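Long-range contact in C-type lectin domain family 4, member b1 (Mus musculus, PDB 6KZR), which probably binds carbohydrate in a calcium-dependent manner as a C-type lectin receptor of dendritic cells and may modulate their maturation and immune reactivity: residues 99-104 with 117-122. Residues are numbered along the deposited sequence; the frame is centred on the assembly and turned at random.
Sequences DNEKCV and NDISCN. With CA (calcium ion), chain E.
Glu101 and Asp118 bring acceptor oxygens together around one calcium ion: Glu101 OE1 lies 2.8 Å from Asp118 O and 3.1 Å from Asp118 OD1, and all three bind the metal. Asp118 chelates it twice, its OD1 bond being 2.3 Å long; with chi1 at 65° its carboxylate sits between its own backbone N and carbonyl carbon and can reach the ion that its O also binds. An extended chain (chi2 -178°) carries Glu101 OE1 to 2.4 Å from the calcium ion. Asn117, Glu95 and Ser97 also belong to the site.

Beside the site, the hairpin of strands 103-109 and 113-119 pairs Cys103 with Ile119 by two backbone hydrogen bonds, the shorter from Ile119 N to Cys103 O at 2.9 Å. A classic beta bulge sets Lys102 and Cys103 together opposite Ile119. Beyond it the Cys103 SG–Cys121 SG disulfide (2.1 Å, chi3 95°) ties the diverging chains, and one water links Lys102 N to Cys121 N. Arg74 forms a salt bridge with Asp118 OD2 and donates a hydrogen bond to Glu101 O, a second-shell hold on the ligands. Calcium probably offsets the carboxylates' repulsion, consistent with the calcium-dependent sugar site of C-type lectins.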
ATOM      1  N   ASP A  99      24.397  -3.720   7.180  1.00 23.57           N
ATOM      2  CA  ASP A  99      24.078  -3.987   5.756  1.00 27.50           C
ATOM      3  C   ASP A  99      24.053  -5.502   5.505  1.00 29.46           C
ATOM      4  O   ASP A  99      23.569  -5.896   4.431  1.00 36.94           O
ATOM      5  CB  ASP A  99      25.036  -3.272   4.798  1.00 27.04           C
ATOM      6  CG  ASP A  99      24.446  -3.117   3.402  1.00 27.62           C
ATOM      7  OD1 ASP A  99      23.227  -2.822   3.324  1.00 24.09           O
ATOM      8  OD2 ASP A  99      25.195  -3.315   2.403  1.00 27.43           O
ATOM      9  N   ASN A 100      24.533  -6.315   6.454  1.00 31.20           N
ATOM     10  CA  ASN A 100      24.427  -7.797   6.387  1.00 30.76           C
ATOM     11  C   ASN A 100      23.073  -8.285   6.905  1.00 27.39           C
ATOM     12  O   ASN A 100      22.769  -9.461   6.691  1.00 31.28           O
ATOM     13  CB  ASN A 100      25.561  -8.493   7.133  1.00 37.76           C
ATOM     14  CG  ASN A 100      26.595  -9.052   6.180  1.00 43.83           C
ATOM     15  OD1 ASN A 100      27.782  -8.769   6.321  1.00 59.38           O
ATOM     16  ND2 ASN A 100      26.153  -9.819   5.192  1.00 36.23           N
ATOM     17  N   GLU A 101      22.287  -7.429   7.547  1.00 22.78           N
ATOM     18  CA  GLU A 101      20.932  -7.798   8.039  1.00 24.60           C
ATOM     19  C   GLU A 101      19.886  -7.334   7.009  1.00 24.46           C
ATOM     20  O   GLU A 101      19.646  -6.125   6.926  1.00 25.64           O
ATOM     21  CB  GLU A 101      20.742  -7.218   9.442  1.00 25.43           C
ATOM     22  CG  GLU A 101      21.737  -7.779  10.454  1.00 24.59           C
ATOM     23  CD  GLU A 101      21.563  -7.266  11.874  1.00 25.29           C
ATOM     24  OE1 GLU A 101      21.273  -6.060  12.038  1.00 24.55           O
ATOM     25  OE2 GLU A 101      21.691  -8.082  12.814  1.00 27.81           O
ATOM     26  N   LYS A 102      19.290  -8.250   6.239  1.00 22.74           N
ATOM     27  CA  LYS A 102      18.488  -7.874   5.038  1.00 24.76           C
ATOM     28  C   LYS A 102      16.986  -8.041   5.291  1.00 23.75           C
ATOM     29  O   LYS A 102      16.179  -7.688   4.389  1.00 24.64           O
ATOM     30  CB  LYS A 102      18.914  -8.707   3.828  1.00 25.13           C
ATOM     31  CG  LYS A 102      20.338  -8.470   3.338  1.00 29.07           C
ATOM     32  CD  LYS A 102      20.623  -7.033   2.931  1.00 28.29           C
ATOM     33  CE  LYS A 102      21.931  -6.880   2.181  1.00 30.30           C
ATOM     34  NZ  LYS A 102      22.383  -5.466   2.154  1.00 29.67           N
ATOM     35  N   CYS A 103      16.605  -8.576   6.448  1.00 21.03           N
ATOM     36  CA  CYS A 103      15.190  -8.843   6.799  1.00 24.40           C
ATOM     37  C   CYS A 103      14.833  -8.055   8.055  1.00 23.84           C
ATOM     38  O   CYS A 103      15.741  -7.575   8.731  1.00 24.59           O
ATOM     39  CB  CYS A 103      14.962 -10.337   6.960  1.00 25.00           C
ATOM     40  SG  CYS A 103      14.931 -11.161   5.349  1.00 30.35           S
ATOM     41  N   VAL A 104      13.548  -7.882   8.322  1.00 23.08           N
ATOM     42  CA  VAL A 104      13.118  -7.001   9.436  1.00 22.79           C
ATOM     43  C   VAL A 104      12.184  -7.771  10.358  1.00 22.84           C
ATOM     44  O   VAL A 104      11.290  -8.497   9.902  1.00 23.68           O
ATOM     45  CB  VAL A 104      12.496  -5.690   8.939  1.00 23.62           C
ATOM     46  CG1 VAL A 104      12.121  -4.785  10.097  1.00 23.41           C
ATOM     47  CG2 VAL A 104      13.432  -4.980   7.987  1.00 25.44           C
ATOM     48  N   ASN A 117      13.689  -4.038  13.952  1.00 25.06           N
ATOM     49  CA  ASN A 117      15.133  -4.367  13.961  1.00 25.55           C
ATOM     50  C   ASN A 117      15.497  -5.090  12.664  1.00 25.23           C
ATOM     51  O   ASN A 117      14.792  -6.031  12.283  1.00 25.44           O
ATOM     52  CB  ASN A 117      15.503  -5.230  15.162  1.00 27.28           C
ATOM     53  CG  ASN A 117      16.959  -5.636  15.140  1.00 27.25           C
ATOM     54  OD1 ASN A 117      17.811  -4.869  14.678  1.00 25.03           O
ATOM     55  ND2 ASN A 117      17.236  -6.837  15.627  1.00 27.88           N
ATOM     56  N   ASP A 118      16.577  -4.684  12.013  1.00 24.64           N
ATOM     57  CA  ASP A 118      17.097  -5.465  10.866  1.00 24.42           C
ATOM     58  C   ASP A 118      17.853  -6.657  11.464  1.00 24.16           C
ATOM     59  O   ASP A 118      18.575  -6.458  12.464  1.00 20.94           O
ATOM     60  CB  ASP A 118      17.884  -4.574   9.904  1.00 22.97           C
ATOM     61  CG  ASP A 118      19.163  -3.988  10.480  1.00 23.17           C
ATOM     62  OD1 ASP A 118      19.207  -3.735  11.710  1.00 24.09           O
ATOM     63  OD2 ASP A 118      20.102  -3.778   9.691  1.00 23.65           O
ATOM     64  N   ILE A 119      17.608  -7.862  10.939  1.00 24.18           N
ATOM     65  CA  ILE A 119      18.329  -9.102  11.346  1.00 27.29           C
ATOM     66  C   ILE A 119      18.616  -9.965  10.121  1.00 24.33           C
ATOM     67  O   ILE A 119      18.069  -9.699   9.043  1.00 23.42           O
ATOM     68  CB  ILE A 119      17.558  -9.935  12.385  1.00 32.47           C
ATOM     69  CG1 ILE A 119      16.203 -10.388  11.858  1.00 36.18           C
ATOM     70  CG2 ILE A 119      17.436  -9.208  13.705  1.00 41.51           C
ATOM     71  CD1 ILE A 119      15.643 -11.548  12.646  1.00 45.47           C
ATOM     72  N   SER A 120      19.447 -10.978  10.332  1.00 25.19           N
ATOM     73  CA  SER A 120      19.720 -12.065   9.361  1.00 28.10           C
ATOM     74  C   SER A 120      18.395 -12.743   8.969  1.00 28.84           C
ATOM     75  O   SER A 120      17.621 -13.147   9.872  1.00 26.53           O
ATOM     76  CB  SER A 120      20.726 -13.049   9.915  1.00 30.53           C
ATOM     77  OG  SER A 120      20.589 -14.292   9.261  1.00 37.80           O
ATOM     78  N   CYS A 121      18.150 -12.833   7.659  1.00 24.88           N
ATOM     79  CA  CYS A 121      17.012 -13.520   7.008  1.00 28.31           C
ATOM     80  C   CYS A 121      16.966 -14.998   7.405  1.00 29.07           C
ATOM     81  O   CYS A 121      15.850 -15.579   7.337  1.00 29.41           O
ATOM     82  CB  CYS A 121      17.110 -13.386   5.491  1.00 32.87           C
ATOM     83  SG  CYS A 121      16.901 -11.671   4.937  1.00 37.14           S
ATOM     84  N   ASN A 122      18.110 -15.579   7.790  1.00 29.67           N
ATOM     85  CA  ASN A 122      18.230 -17.026   8.124  1.00 35.99           C
ATOM     86  C   ASN A 122      17.863 -17.319   9.583  1.00 35.99           C
ATOM     87  O   ASN A 122      17.630 -18.499   9.876  1.00 36.94           O
ATOM     88  CB  ASN A 122      19.634 -17.549   7.851  1.00 41.87           C
ATOM     89  CG  ASN A 122      19.960 -17.460   6.379  1.00 49.32           C
ATOM     90  OD1 ASN A 122      21.042 -17.004   6.005  1.00 69.93           O
ATOM     91  ND2 ASN A 122      19.007 -17.854   5.549  1.00 46.17           N
TER
HETATM   92 CA    CA E 303      19.878  -4.898  13.595  1.00 24.80          CA
HETATM   93  O   HOH W   1      20.240 -11.113   6.055  1.00 23.53           O
HETATM   94  O   HOH W   2      21.171 -11.044  12.490  1.00 30.96           O